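Local coordinates for protein siroheme decarboxylase (Hydrogenobacter thermophilus, PDB 4CH7) that decarboxylates siroheme in two probable steps to 12,18-didecarboxysiroheme during heme d1 biosynthesis, at residues K14-V19 / S24-E29; E247-Y252 / K298-Y303. All blocks are in the same frame, centred on the assembly; numbering follows the deposited sequence.

Interaction 1 of 2, residues K14-V19 / S24-E29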
# COMPACT_ATOMS: atom_id res chain seq x y z
N LYS A 14 0.20 -1.18 18.26
CA LYS A 14 1.47 -1.88 18.38
C LYS A 14 1.31 -3.28 17.79
O LYS A 14 0.18 -3.77 17.67
CB LYS A 14 1.90 -1.97 19.84
CG LYS A 14 2.00 -0.63 20.54
CD LYS A 14 2.65 -0.75 21.92
CE LYS A 14 4.10 -1.17 21.81
NZ LYS A 14 4.81 -1.07 23.13
N ASP A 15 2.42 -3.91 17.42
CA ASP A 15 2.37 -5.26 16.89
C ASP A 15 1.74 -6.21 17.91
O ASP A 15 2.16 -6.25 19.07
CB ASP A 15 3.77 -5.74 16.51
CG ASP A 15 3.76 -7.11 15.85
OD1 ASP A 15 2.70 -7.52 15.33
OD2 ASP A 15 4.82 -7.77 15.84
N ILE A 16 0.73 -6.94 17.47
CA ILE A 16 0.01 -7.86 18.35
C ILE A 16 0.70 -9.22 18.36
O ILE A 16 0.91 -9.82 17.30
CB ILE A 16 -1.46 -7.99 17.90
CG1 ILE A 16 -2.14 -6.63 18.02
CG2 ILE A 16 -2.20 -9.02 18.74
CD1 ILE A 16 -3.61 -6.67 17.71
N PRO A 17 1.05 -9.71 19.56
CA PRO A 17 1.90 -10.90 19.72
C PRO A 17 1.33 -12.16 19.05
O PRO A 17 0.13 -12.40 19.10
CB PRO A 17 1.97 -11.10 21.24
CG PRO A 17 0.79 -10.35 21.79
CD PRO A 17 0.62 -9.17 20.87
N LEU A 18 2.22 -12.94 18.44
CA LEU A 18 1.83 -14.20 17.84
C LEU A 18 1.75 -15.29 18.90
O LEU A 18 2.65 -16.11 19.04
CB LEU A 18 2.82 -14.59 16.74
CG LEU A 18 2.89 -13.62 15.56
CD1 LEU A 18 4.06 -13.95 14.66
CD2 LEU A 18 1.59 -13.67 14.78
N VAL A 19 0.66 -15.26 19.66
CA VAL A 19 0.38 -16.28 20.66
C VAL A 19 -1.05 -16.74 20.46
O VAL A 19 -1.77 -16.17 19.64
CB VAL A 19 0.57 -15.74 22.09
CG1 VAL A 19 1.98 -15.19 22.27
CG2 VAL A 19 -0.44 -14.66 22.39
N SER A 24 -5.62 -11.71 25.56
CA SER A 24 -5.42 -11.99 26.98
C SER A 24 -4.16 -11.26 27.45
O SER A 24 -4.14 -10.66 28.52
CB SER A 24 -5.28 -13.50 27.20
OG SER A 24 -5.40 -13.83 28.57
N VAL A 25 -3.13 -11.30 26.61
CA VAL A 25 -1.86 -10.62 26.88
C VAL A 25 -2.04 -9.10 26.90
O VAL A 25 -1.56 -8.43 27.81
CB VAL A 25 -0.79 -11.01 25.85
CG1 VAL A 25 0.49 -10.22 26.09
CG2 VAL A 25 -0.51 -12.50 25.90
N LEU A 26 -2.72 -8.56 25.89
CA LEU A 26 -3.01 -7.13 25.82
C LEU A 26 -3.86 -6.69 27.02
O LEU A 26 -3.63 -5.62 27.58
CB LEU A 26 -3.72 -6.77 24.52
CG LEU A 26 -3.00 -7.02 23.19
CD1 LEU A 26 -3.71 -6.32 22.05
CD2 LEU A 26 -1.55 -6.58 23.27
N ALA A 27 -4.83 -7.52 27.39
CA ALA A 27 -5.69 -7.23 28.53
C ALA A 27 -4.88 -7.09 29.81
O ALA A 27 -5.09 -6.16 30.59
CB ALA A 27 -6.73 -8.32 28.69
N GLN A 28 -3.97 -8.04 30.02
CA GLN A 28 -3.06 -8.00 31.16
C GLN A 28 -2.23 -6.72 31.15
O GLN A 28 -2.12 -6.04 32.17
CB GLN A 28 -2.14 -9.21 31.16
CG GLN A 28 -2.82 -10.52 31.56
CD GLN A 28 -3.32 -10.50 33.00
OE1 GLN A 28 -2.68 -9.92 33.88
NE2 GLN A 28 -4.46 -11.12 33.24
N GLU A 29 -1.66 -6.40 29.99
CA GLU A 29 -0.84 -5.20 29.84
C GLU A 29 -1.63 -3.90 30.06
O GLU A 29 -1.11 -2.94 30.64
CB GLU A 29 -0.16 -5.18 28.47
CG GLU A 29 1.02 -6.14 28.33
CD GLU A 29 1.52 -6.27 26.91
OE1 GLU A 29 0.74 -5.98 25.98
OE2 GLU A 29 2.69 -6.66 26.73
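Pro17 meets Val25 and Leu26 in the first helix-turn-helix domain of the chain, where the loop leaving helix 4-11 folds back against helix 22-30. The contact is wholly apolar, made by CG and CD of a proline ring and carbons of branched side chains. Leu26 gives up the most surface. Its CG stands anti to its own carbonyl carbon (chi1 -62°), which carries the two methyls out toward the loop, and they part there: CD2 lies 4.1 Å from Pro17 CD, while CD1 is 4.3 Å from Ile16 CG1. A leucine suits this place because its fork can touch two consecutive loop residues at once, and it also touches Ile11 and Leu37 in the helices before and after. The neighbouring ring carbon, Pro17 CG, rests 4.3 Å from Val25 CG1. Proline fits here because it offers a rigid, compact hydrocarbon surface and stiffens a loop that has no regular structure. Elsewhere the loop is tied to the second half of the chain: Asp15 forms a salt bridge with Lys212 of helix 201-213, and Ile16 shares backbone hydrogen bonds with Ile220 of strand 217-222. Val25 closes the contact with its second branch. Placed beside the backbone N by a chi1 of 176°, its CG2 meets Val19 CG2 at 4.1 Å, methyl against methyl.

Interaction 2 of 2, residues E247-Y252 / K298-Y303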
# COMPACT_ATOMS: atom_id res chain seq x y z
N GLU A 247 18.06 12.07 1.71
CA GLU A 247 17.81 11.75 3.11
C GLU A 247 17.42 13.01 3.88
O GLU A 247 16.32 13.10 4.42
CB GLU A 247 19.04 11.11 3.76
CG GLU A 247 19.06 9.59 3.70
CD GLU A 247 20.16 8.99 4.57
OE1 GLU A 247 20.80 9.74 5.33
OE2 GLU A 247 20.38 7.76 4.48
N GLU A 248 18.33 13.98 3.92
CA GLU A 248 18.08 15.26 4.58
C GLU A 248 16.81 15.93 4.05
O GLU A 248 15.94 16.33 4.83
CB GLU A 248 19.27 16.20 4.40
CG GLU A 248 19.02 17.60 4.94
CD GLU A 248 19.66 18.68 4.10
OE1 GLU A 248 20.57 18.36 3.31
OE2 GLU A 248 19.25 19.86 4.22
N VAL A 249 16.71 16.05 2.73
CA VAL A 249 15.56 16.67 2.08
C VAL A 249 14.26 15.96 2.47
O VAL A 249 13.27 16.62 2.82
CB VAL A 249 15.70 16.70 0.55
CG1 VAL A 249 14.42 17.18 -0.10
CG2 VAL A 249 16.86 17.60 0.14
N GLY A 250 14.26 14.63 2.40
CA GLY A 250 13.11 13.84 2.79
C GLY A 250 12.67 14.12 4.22
O GLY A 250 11.47 14.23 4.49
N ARG A 251 13.64 14.26 5.12
CA ARG A 251 13.36 14.56 6.52
C ARG A 251 12.89 16.00 6.70
O ARG A 251 12.01 16.27 7.52
CB ARG A 251 14.60 14.29 7.38
CG ARG A 251 15.13 12.87 7.29
CD ARG A 251 16.27 12.61 8.26
NE ARG A 251 16.96 11.36 7.96
CZ ARG A 251 18.22 11.29 7.55
NH1 ARG A 251 18.94 12.39 7.40
NH2 ARG A 251 18.77 10.11 7.29
N TYR A 252 13.49 16.91 5.95
CA TYR A 252 13.07 18.31 5.98
C TYR A 252 11.61 18.45 5.57
O TYR A 252 10.82 19.09 6.27
CB TYR A 252 13.95 19.16 5.06
CG TYR A 252 13.58 20.62 5.04
CD1 TYR A 252 13.89 21.45 6.11
CD2 TYR A 252 12.91 21.17 3.95
CE1 TYR A 252 13.54 22.79 6.10
CE2 TYR A 252 12.56 22.51 3.94
CZ TYR A 252 12.88 23.31 5.01
OH TYR A 252 12.54 24.65 5.02
N LYS A 298 15.67 24.66 0.14
CA LYS A 298 16.52 23.53 -0.21
C LYS A 298 17.12 23.64 -1.61
O LYS A 298 17.78 22.72 -2.07
CB LYS A 298 15.75 22.21 -0.07
CG LYS A 298 15.45 21.84 1.37
CD LYS A 298 16.74 21.78 2.18
CE LYS A 298 16.47 21.61 3.66
NZ LYS A 298 17.73 21.50 4.45
N ALA A 299 16.89 24.78 -2.26
CA ALA A 299 17.42 25.05 -3.60
C ALA A 299 17.08 23.93 -4.59
O ALA A 299 17.96 23.40 -5.27
CB ALA A 299 18.92 25.28 -3.55
N LEU A 300 15.79 23.59 -4.67
CA LEU A 300 15.32 22.55 -5.57
C LEU A 300 14.36 23.13 -6.60
O LEU A 300 13.15 23.17 -6.38
CB LEU A 300 14.65 21.42 -4.77
CG LEU A 300 15.50 20.81 -3.65
CD1 LEU A 300 14.71 19.77 -2.87
CD2 LEU A 300 16.77 20.21 -4.21
N SER A 301 14.91 23.59 -7.72
CA SER A 301 14.12 24.24 -8.76
C SER A 301 13.45 23.23 -9.68
O SER A 301 12.50 23.56 -10.40
CB SER A 301 15.01 25.19 -9.58
OG SER A 301 16.14 24.51 -10.10
N LYS A 302 13.94 21.99 -9.66
CA LYS A 302 13.37 20.94 -10.48
C LYS A 302 12.32 20.15 -9.71
O LYS A 302 12.66 19.26 -8.92
CB LYS A 302 14.46 20.00 -10.99
CG LYS A 302 15.59 20.73 -11.68
CD LYS A 302 16.44 19.76 -12.47
CE LYS A 302 17.65 20.45 -13.07
NZ LYS A 302 17.27 21.56 -13.98
N TYR A 303 11.06 20.47 -9.94
CA TYR A 303 9.95 19.77 -9.30
C TYR A 303 8.64 19.99 -10.04
O TYR A 303 8.56 20.83 -10.94
CB TYR A 303 9.81 20.19 -7.84
CG TYR A 303 9.13 21.53 -7.63
CD1 TYR A 303 9.85 22.71 -7.70
CD2 TYR A 303 7.78 21.60 -7.33
CE1 TYR A 303 9.23 23.93 -7.50
CE2 TYR A 303 7.15 22.81 -7.12
CZ TYR A 303 7.89 23.97 -7.21
OH TYR A 303 7.26 25.18 -7.00
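The AsnC-like ligand-binding domain in the second half of the chain has the βαββαβ order of a ferredoxin-like fold, and Tyr252 and Lys298 meet where its first helix, 246-254, faces the chain leaving its second, 284-297. Lys298 crosses the Tyr252 ring obliquely. Its CE sits over one face, 3.5 Å from the ring centroid and 19° off the normal, a CH-pi contact, while CG lies 3.7 Å from Tyr252 CD2. A bend at chi2 (-56°) turns the lysine chain across the ring, and the modelled NZ, whose place is less certain, lies 4.6 Å from the Tyr252 centroid in an off-centre cation-pi arrangement. Lysine suits the site because its methylenes can lie on an aromatic face while the ammonium probably pairs with the carboxylate of Glu248, though the two are modelled too close for the geometry to be trusted. Without the ring, as with an alanine here, the Lys298 chain would probably lose the face it lies on and its ammonium be freer to turn. Deeper in, Val249 CG1 and Leu300 CD1 meet tip to tip at 3.8 Å, two buried aliphatic ends that both touch Val241. Ala299, the first residue to leave helical phi/psi, has positive phi in a Schellman motif after helix 284-297; Leu300 O accepts a hydrogen bond from Ser295 of that helix, and the chain runs into strand 303-314.

Overall arrangement
Interactions 1 and 2 lie far apart, with centres 40 Å from each other and nearest atoms about 23 Å apart, and they follow in series along the chain. Residues 14-19 and 24-29 belong to the first helix-turn-helix domain, residues 247-252 and 298-303 to the second AsnC-like domain, so each half of the duplicated architecture contributes one. Both are peripheral, their centres about 25 and 24 Å from the centre of the chain, and both lie away from His93, the inferred active-site residue. The link of interaction 2 to that site is indirect: its loop leads into strand 303-314, which pairs in the closed barrel with strand 91-97, the strand bearing His93.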